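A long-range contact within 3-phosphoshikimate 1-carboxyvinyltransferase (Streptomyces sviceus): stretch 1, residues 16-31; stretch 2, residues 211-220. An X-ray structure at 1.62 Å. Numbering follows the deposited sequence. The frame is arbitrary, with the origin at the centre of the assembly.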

ATOM      1  N   PHE A  16       5.140   1.300  13.128  1.00 11.95           N
ATOM      2  CA  PHE A  16       4.433   1.796  14.305  1.00 10.25           C
ATOM      3  C   PHE A  16       4.229   0.685  15.322  1.00 12.62           C
ATOM      4  O   PHE A  16       4.509   0.856  16.514  1.00 14.45           O
ATOM      5  CB  PHE A  16       3.089   2.397  13.877  1.00 10.90           C
ATOM      6  CG  PHE A  16       2.316   3.059  14.999  1.00 13.87           C
ATOM      7  CD1 PHE A  16       1.754   2.297  16.028  1.00 12.21           C
ATOM      8  CD2 PHE A  16       2.114   4.436  15.010  1.00 17.25           C
ATOM      9  CE1 PHE A  16       1.027   2.893  17.065  1.00 13.06           C
ATOM     10  CE2 PHE A  16       1.379   5.044  16.048  1.00 16.61           C
ATOM     11  CZ  PHE A  16       0.838   4.268  17.067  1.00 13.37           C
ATOM     12  N   LEU A  17       3.686  -0.447  14.873  1.00 14.02           N
ATOM     13  CA  LEU A  17       3.403  -1.553  15.783  1.00 12.96           C
ATOM     14  C   LEU A  17       4.679  -2.081  16.437  1.00 13.29           C
ATOM     15  O   LEU A  17       4.686  -2.387  17.643  1.00 12.65           O
ATOM     16  CB  LEU A  17       2.665  -2.651  15.019  1.00 11.95           C
ATOM     17  CG  LEU A  17       1.271  -2.204  14.566  1.00 14.10           C
ATOM     18  CD1 LEU A  17       0.716  -3.064  13.439  1.00 11.67           C
ATOM     19  CD2 LEU A  17       0.327  -2.262  15.763  1.00 13.84           C
ATOM     20  N   ALA A  18       5.773  -2.185  15.662  1.00 11.35           N
ATOM     21  CA  ALA A  18       7.045  -2.650  16.216  1.00 11.04           C
ATOM     22  C   ALA A  18       7.557  -1.700  17.291  1.00 13.49           C
ATOM     23  O   ALA A  18       8.133  -2.138  18.290  1.00 13.36           O
ATOM     24  CB  ALA A  18       8.098  -2.805  15.114  1.00 12.37           C
ATOM     25  N   ALA A  19       7.384  -0.394  17.082  1.00 12.38           N
ATOM     26  CA  ALA A  19       7.797   0.585  18.079  1.00 12.61           C
ATOM     27  C   ALA A  19       6.962   0.500  19.350  1.00 12.78           C
ATOM     28  O   ALA A  19       7.485   0.722  20.449  1.00 12.53           O
ATOM     29  CB  ALA A  19       7.693   1.987  17.487  1.00 14.62           C
ATOM     30  N   ALA A  20       5.660   0.233  19.223  1.00 12.18           N
ATOM     31  CA  ALA A  20       4.743   0.412  20.344  1.00 11.59           C
ATOM     32  C   ALA A  20       4.524  -0.860  21.160  1.00 14.26           C
ATOM     33  O   ALA A  20       4.014  -0.772  22.282  1.00 19.25           O
ATOM     34  CB  ALA A  20       3.391   0.940  19.837  1.00 13.67           C
ATOM     35  N   ALA A  21       4.939  -2.017  20.657  1.00 14.55           N
ATOM     36  CA  ALA A  21       4.573  -3.274  21.288  1.00 14.69           C
ATOM     37  C   ALA A  21       5.451  -3.585  22.502  1.00 17.95           C
ATOM     38  O   ALA A  21       6.487  -2.962  22.750  1.00 18.15           O
ATOM     39  CB  ALA A  21       4.651  -4.412  20.271  1.00 14.29           C
ATOM     40  N   ASP A  22       5.005  -4.567  23.276  1.00 16.60           N
ATOM     41  CA  ASP A  22       5.754  -5.065  24.422  1.00 19.47           C
ATOM     42  C   ASP A  22       6.613  -6.224  23.932  1.00 19.92           C
ATOM     43  O   ASP A  22       6.093  -7.297  23.604  1.00 24.96           O
ATOM     44  CB  ASP A  22       4.794  -5.479  25.534  1.00 21.91           C
ATOM     45  CG  ASP A  22       5.507  -6.034  26.752  1.00 24.45           C
ATOM     46  OD1 ASP A  22       6.717  -5.783  26.910  1.00 33.19           O
ATOM     47  OD2 ASP A  22       4.852  -6.729  27.555  1.00 33.57           O
ATOM     48  N   GLY A  23       7.916  -5.993  23.838  1.00 20.29           N
ATOM     49  CA  GLY A  23       8.877  -6.992  23.409  1.00 22.12           C
ATOM     50  C   GLY A  23       9.670  -6.519  22.206  1.00 17.98           C
ATOM     51  O   GLY A  23       9.596  -5.359  21.788  1.00 19.12           O
ATOM     52  N   VAL A  24      10.463  -7.431  21.652  1.00 19.44           N
ATOM     53  CA  VAL A  24      11.282  -7.139  20.478  1.00 15.46           C
ATOM     54  C   VAL A  24      10.554  -7.674  19.255  1.00 15.47           C
ATOM     55  O   VAL A  24      10.268  -8.873  19.167  1.00 17.39           O
ATOM     56  CB  VAL A  24      12.686  -7.752  20.604  1.00 21.05           C
ATOM     57  CG1 VAL A  24      13.492  -7.428  19.362  1.00 17.72           C
ATOM     58  CG2 VAL A  24      13.376  -7.220  21.849  1.00 28.39           C
ATOM     59  N   THR A  25      10.220  -6.782  18.324  1.00 12.84           N
ATOM     60  CA  THR A  25       9.567  -7.170  17.081  1.00 16.04           C
ATOM     61  C   THR A  25      10.595  -7.287  15.967  1.00 14.57           C
ATOM     62  O   THR A  25      11.485  -6.443  15.835  1.00 13.83           O
ATOM     63  CB  THR A  25       8.496  -6.156  16.675  1.00 10.88           C
ATOM     64  OG1 THR A  25       7.402  -6.257  17.567  1.00 13.83           O
ATOM     65  CG2 THR A  25       7.993  -6.405  15.251  1.00 16.25           C
ATOM     66  N   THR A  26      10.456  -8.337  15.163  1.00 13.46           N
ATOM     67  CA  THR A  26      11.256  -8.522  13.958  1.00 15.04           C
ATOM     68  C   THR A  26      10.348  -8.334  12.746  1.00 18.47           C
ATOM     69  O   THR A  26       9.332  -9.026  12.612  1.00 19.83           O
ATOM     70  CB  THR A  26      11.915  -9.902  13.956  1.00 21.21           C
ATOM     71  OG1 THR A  26      12.668 -10.065  15.166  1.00 23.14           O
ATOM     72  CG2 THR A  26      12.846 -10.072  12.752  1.00 22.15           C
ATOM     73  N   LEU A  27      10.695  -7.373  11.893  1.00 13.90           N
ATOM     74  CA  LEU A  27      10.006  -7.131  10.635  1.00 15.06           C
ATOM     75  C   LEU A  27      10.826  -7.754   9.514  1.00 17.23           C
ATOM     76  O   LEU A  27      12.009  -7.426   9.350  1.00 17.92           O
ATOM     77  CB  LEU A  27       9.828  -5.635  10.390  1.00 16.86           C
ATOM     78  CG  LEU A  27       9.114  -4.854  11.496  1.00 14.98           C
ATOM     79  CD1 LEU A  27       8.924  -3.416  11.061  1.00 14.84           C
ATOM     80  CD2 LEU A  27       7.777  -5.515  11.796  1.00 12.29           C
ATOM     81  N   VAL A  28      10.206  -8.631   8.735  1.00 13.29           N
ATOM     82  CA  VAL A  28      10.910  -9.338   7.667  1.00 14.69           C
ATOM     83  C   VAL A  28      10.579  -8.692   6.322  1.00 20.87           C
ATOM     84  O   VAL A  28       9.406  -8.499   5.980  1.00 15.09           O
ATOM     85  CB  VAL A  28      10.557 -10.834   7.690  1.00 22.74           C
ATOM     86  CG1 VAL A  28      11.374 -11.590   6.676  1.00 16.43           C
ATOM     87  CG2 VAL A  28      10.791 -11.395   9.091  1.00 23.21           C
ATOM     88  N   ARG A  29      11.622  -8.363   5.555  1.00 18.00           N
ATOM     89  CA  ARG A  29      11.552  -7.724   4.242  1.00 16.36           C
ATOM     90  C   ARG A  29      10.737  -6.432   4.212  1.00 16.68           C
ATOM     91  O   ARG A  29       9.942  -6.242   3.281  1.00 15.35           O
ATOM     92  CB  ARG A  29      10.974  -8.686   3.199  1.00 21.33           C
ATOM     93  CG  ARG A  29      11.517 -10.120   3.236  1.00 30.64           C
ATOM     94  CD  ARG A  29      13.035 -10.151   3.220  1.00 34.96           C
ATOM     95  NE  ARG A  29      13.570 -11.197   2.349  1.00 38.56           N
ATOM     96  CZ  ARG A  29      13.584 -12.494   2.646  1.00 37.74           C
ATOM     97  NH1 ARG A  29      13.088 -12.930   3.797  1.00 40.05           N
ATOM     98  NH2 ARG A  29      14.097 -13.359   1.781  1.00 39.81           N
ATOM     99  N   PRO A  30      10.904  -5.509   5.159  1.00 15.10           N
ATOM    100  CA  PRO A  30      10.211  -4.219   5.033  1.00 14.99           C
ATOM    101  C   PRO A  30      10.706  -3.453   3.810  1.00 12.20           C
ATOM    102  O   PRO A  30      11.811  -3.666   3.311  1.00 20.65           O
ATOM    103  CB  PRO A  30      10.583  -3.487   6.327  1.00 16.33           C
ATOM    104  CG  PRO A  30      11.945  -4.012   6.641  1.00 22.58           C
ATOM    105  CD  PRO A  30      11.893  -5.476   6.257  1.00 21.18           C
ATOM    106  N   LEU A  31       9.856  -2.563   3.308  1.00 11.31           N
ATOM    107  CA  LEU A  31      10.270  -1.676   2.228  1.00 13.44           C
ATOM    108  C   LEU A  31      11.322  -0.697   2.744  1.00 13.88           C
ATOM    109  O   LEU A  31      11.136  -0.064   3.792  1.00 12.84           O
ATOM    110  CB  LEU A  31       9.063  -0.921   1.665  1.00 13.18           C
ATOM    111  CG  LEU A  31       9.380   0.201   0.667  1.00 16.97           C
ATOM    112  CD1 LEU A  31       9.996  -0.369  -0.603  1.00 15.02           C
ATOM    113  CD2 LEU A  31       8.162   1.040   0.339  1.00 18.11           C
ATOM    114  N   GLY A 211      -2.262  -2.392  25.197  1.00 19.18           N
ATOM    115  CA  GLY A 211      -1.057  -2.475  24.403  1.00 18.56           C
ATOM    116  C   GLY A 211      -1.043  -3.613  23.399  1.00 17.89           C
ATOM    117  O   GLY A 211      -2.029  -4.327  23.165  1.00 17.08           O
ATOM    118  N   TYR A 212       0.140  -3.784  22.810  1.00 17.45           N
ATOM    119  CA  TYR A 212       0.420  -4.766  21.776  1.00 13.93           C
ATOM    120  C   TYR A 212       1.418  -5.808  22.266  1.00 18.13           C
ATOM    121  O   TYR A 212       2.187  -5.566  23.197  1.00 17.81           O
ATOM    122  CB  TYR A 212       0.996  -4.094  20.521  1.00 15.20           C
ATOM    123  CG  TYR A 212       0.077  -3.140  19.797  1.00 16.91           C
ATOM    124  CD1 TYR A 212      -0.976  -3.605  19.029  1.00 11.46           C
ATOM    125  CD2 TYR A 212       0.285  -1.763  19.859  1.00 14.32           C
ATOM    126  CE1 TYR A 212      -1.811  -2.718  18.354  1.00 15.38           C
ATOM    127  CE2 TYR A 212      -0.529  -0.879  19.181  1.00 10.59           C
ATOM    128  CZ  TYR A 212      -1.577  -1.357  18.440  1.00  9.57           C
ATOM    129  OH  TYR A 212      -2.382  -0.455  17.764  1.00 14.31           O
ATOM    130  N   ARG A 213       1.421  -6.962  21.587  1.00 15.14           N
ATOM    131  CA  ARG A 213       2.361  -8.050  21.838  1.00 19.97           C
ATOM    132  C   ARG A 213       3.331  -8.148  20.665  1.00 16.26           C
ATOM    133  O   ARG A 213       2.896  -8.368  19.528  1.00 17.35           O
ATOM    134  CB  ARG A 213       1.621  -9.378  22.005  1.00 20.15           C
ATOM    135  CG  ARG A 213       1.372  -9.802  23.455  1.00 32.29           C
ATOM    136  CD  ARG A 213       0.542  -8.777  24.219  1.00 32.80           C
ATOM    137  NE  ARG A 213      -0.574  -8.267  23.422  1.00 37.63           N
ATOM    138  CZ  ARG A 213      -1.558  -7.505  23.899  1.00 38.83           C
ATOM    139  NH1 ARG A 213      -1.586  -7.163  25.185  1.00 34.63           N
ATOM    140  NH2 ARG A 213      -2.522  -7.090  23.087  1.00 32.17           N
ATOM    141  N   ALA A 214       4.631  -8.021  20.940  1.00 15.75           N
ATOM    142  CA  ALA A 214       5.635  -8.102  19.886  1.00 14.08           C
ATOM    143  C   ALA A 214       5.597  -9.468  19.218  1.00 16.67           C
ATOM    144  O   ALA A 214       5.196 -10.474  19.819  1.00 17.43           O
ATOM    145  CB  ALA A 214       7.037  -7.857  20.438  1.00 17.62           C
ATOM    146  N   THR A 215       6.059  -9.505  17.974  1.00 16.23           N
ATOM    147  CA  THR A 215       6.049 -10.734  17.195  1.00 18.74           C
ATOM    148  C   THR A 215       7.079 -10.619  16.073  1.00 21.59           C
ATOM    149  O   THR A 215       7.759  -9.600  15.922  1.00 17.83           O
ATOM    150  CB  THR A 215       4.637 -11.010  16.662  1.00 21.58           C
ATOM    151  OG1 THR A 215       4.567 -12.342  16.142  1.00 22.76           O
ATOM    152  CG2 THR A 215       4.271 -10.010  15.567  1.00 22.75           C
ATOM    153  N   THR A 216       7.225 -11.698  15.308  1.00 18.78           N
ATOM    154  CA  THR A 216       7.926 -11.654  14.034  1.00 14.22           C
ATOM    155  C   THR A 216       6.866 -11.425  12.968  1.00 19.85           C
ATOM    156  O   THR A 216       5.921 -12.210  12.867  1.00 20.05           O
ATOM    157  CB  THR A 216       8.707 -12.946  13.774  1.00 22.49           C
ATOM    158  OG1 THR A 216       9.858 -13.004  14.622  1.00 22.69           O
ATOM    159  CG2 THR A 216       9.184 -13.016  12.324  1.00 18.69           C
ATOM    160  N   TYR A 217       6.992 -10.335  12.204  1.00 17.11           N
ATOM    161  CA  TYR A 217       5.965  -9.945  11.243  1.00 20.44           C
ATOM    162  C   TYR A 217       6.610  -9.755   9.879  1.00 17.45           C
ATOM    163  O   TYR A 217       7.468  -8.882   9.710  1.00 16.68           O
ATOM    164  CB  TYR A 217       5.219  -8.669  11.665  1.00 16.24           C
ATOM    165  CG  TYR A 217       4.030  -8.428  10.765  1.00 14.24           C
ATOM    166  CD1 TYR A 217       2.829  -9.104  10.967  1.00 16.85           C
ATOM    167  CD2 TYR A 217       4.130  -7.573   9.676  1.00 13.68           C
ATOM    168  CE1 TYR A 217       1.755  -8.912  10.108  1.00 18.67           C
ATOM    169  CE2 TYR A 217       3.071  -7.377   8.817  1.00 14.81           C
ATOM    170  CZ  TYR A 217       1.889  -8.046   9.036  1.00 17.17           C
ATOM    171  OH  TYR A 217       0.838  -7.843   8.169  1.00 18.14           O
ATOM    172  N   ALA A 218       6.202 -10.580   8.918  1.00 14.92           N
ATOM    173  CA  ALA A 218       6.688 -10.495   7.548  1.00 18.22           C
ATOM    174  C   ALA A 218       5.834  -9.515   6.748  1.00 15.28           C
ATOM    175  O   ALA A 218       4.598  -9.623   6.736  1.00 14.22           O
ATOM    176  CB  ALA A 218       6.658 -11.877   6.890  1.00 16.99           C
ATOM    177  N   ILE A 219       6.501  -8.582   6.068  1.00 14.90           N
ATOM    178  CA  ILE A 219       5.838  -7.595   5.218  1.00 11.17           C
ATOM    179  C   ILE A 219       5.584  -8.212   3.849  1.00  9.89           C
ATOM    180  O   ILE A 219       6.512  -8.721   3.201  1.00 15.73           O
ATOM    181  CB  ILE A 219       6.690  -6.321   5.089  1.00 13.66           C
ATOM    182  CG1 ILE A 219       6.929  -5.683   6.460  1.00 21.15           C
ATOM    183  CG2 ILE A 219       6.035  -5.329   4.090  1.00 12.20           C
ATOM    184  CD1 ILE A 219       5.676  -5.391   7.170  1.00 21.85           C
ATOM    185  N   GLU A 220       4.332  -8.148   3.400  1.00 10.13           N
ATOM    186  CA  GLU A 220       3.988  -8.672   2.073  1.00 12.52           C
ATOM    187  C   GLU A 220       4.599  -7.807   0.972  1.00 11.31           C
ATOM    188  O   GLU A 220       4.599  -6.576   1.072  1.00 11.70           O
ATOM    189  CB  GLU A 220       2.471  -8.709   1.868  1.00 11.65           C
ATOM    190  CG  GLU A 220       1.745  -9.776   2.642  1.00 15.23           C
ATOM    191  CD  GLU A 220       0.225  -9.636   2.577  1.00 17.36           C
ATOM    192  OE1 GLU A 220      -0.320  -8.975   1.649  1.00 15.76           O
ATOM    193  OE2 GLU A 220      -0.431 -10.196   3.475  1.00 19.89           O
TER
HETATM  194  O   HOH W   1       2.041  -1.704  23.826  1.00 17.55           O
HETATM  195  O   HOH W   2       8.254  -7.614   1.439  1.00 16.20           O

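Two stretches nearly 190 residues apart in one chain are joined mainly through their backbones, as a short parallel β-ladder preceded by a single bridge, with apolar side chains packing along it and the Tyr212 ring meeting the end of the helix. Strand 24-28 and strand 216-218 run in the same direction, their axes 17° apart and 4.6 Å at closest approach.

In the ladder, the backbone of stretch 1 uses alternate residues, as parallel pairing requires. Thr26 N donates to Thr215 O (3.1 Å) and Thr26 O accepts from Tyr217 N (2.7 Å); two residues on, Val28 N donates to Tyr217 O (2.9 Å) and Val28 O accepts from Ile219 N (2.9 Å). Leu27, between them, turns its own N and O away from this partner, but its CA lies 3.2 Å from Tyr217 O in a CA-H...O contact. Similar contacts join Thr25 CA to Thr215 O (3.2 Å) and Thr216 CA to Thr26 O (3.3 Å).

Earlier in the chain, Asp22 forms the separate bridge with Arg213: Asp22 N donates to Tyr212 O (3.0 Å), and Ala214 N to Asp22 O (3.1 Å). The register shifts by one residue between bridge and ladder. In this interval Ala214 CB points toward stretch 1, lying 3.4 Å from Gly23 C and 3.3 Å from Thr25 OG1. A CB on Gly23 would clash with Ala214 CB, and the backbone angles of Gly23 by themselves call for glycine.

Side chains alternate in face along each strand, and bridged partners share a face. Thr26, Val28, Thr216 and Ala218 share one face, where Val28 CB meets Ala218 CB at 4.1 Å and Val28 CG2 meets Thr216 CG2 at 4.0 Å. Leu27 and Tyr217 occupy the other, with Leu27 CD2 4.1 Å from Tyr217 CB; the tyrosine ring itself leads away.

Tyr212 ties the end of the helix to stretch 2. Its CB points toward stretch 1, and with chi1 in the m well the ring presents a face to Leu17 CD2, which sits 3.5 Å from the ring centroid and 19° off its normal, a CH-pi contact. Ala20 CB approaches Tyr212 CD2 obliquely (4.1 Å), while Ala21 CB packs on Tyr212 CB (3.7 Å). Water 1 donates to Ala20 O (2.7 Å) and accepts from Tyr212 N (3.0 Å), bridging two backbones that do not bond directly here.

Beyond the ladder, Ile219 CG1 packs against Pro30 CB (4.3 Å), and water 2 donates to both Arg29 O (2.9 Å) and Ile219 O (2.7 Å), linking two acceptors that cannot bond each other.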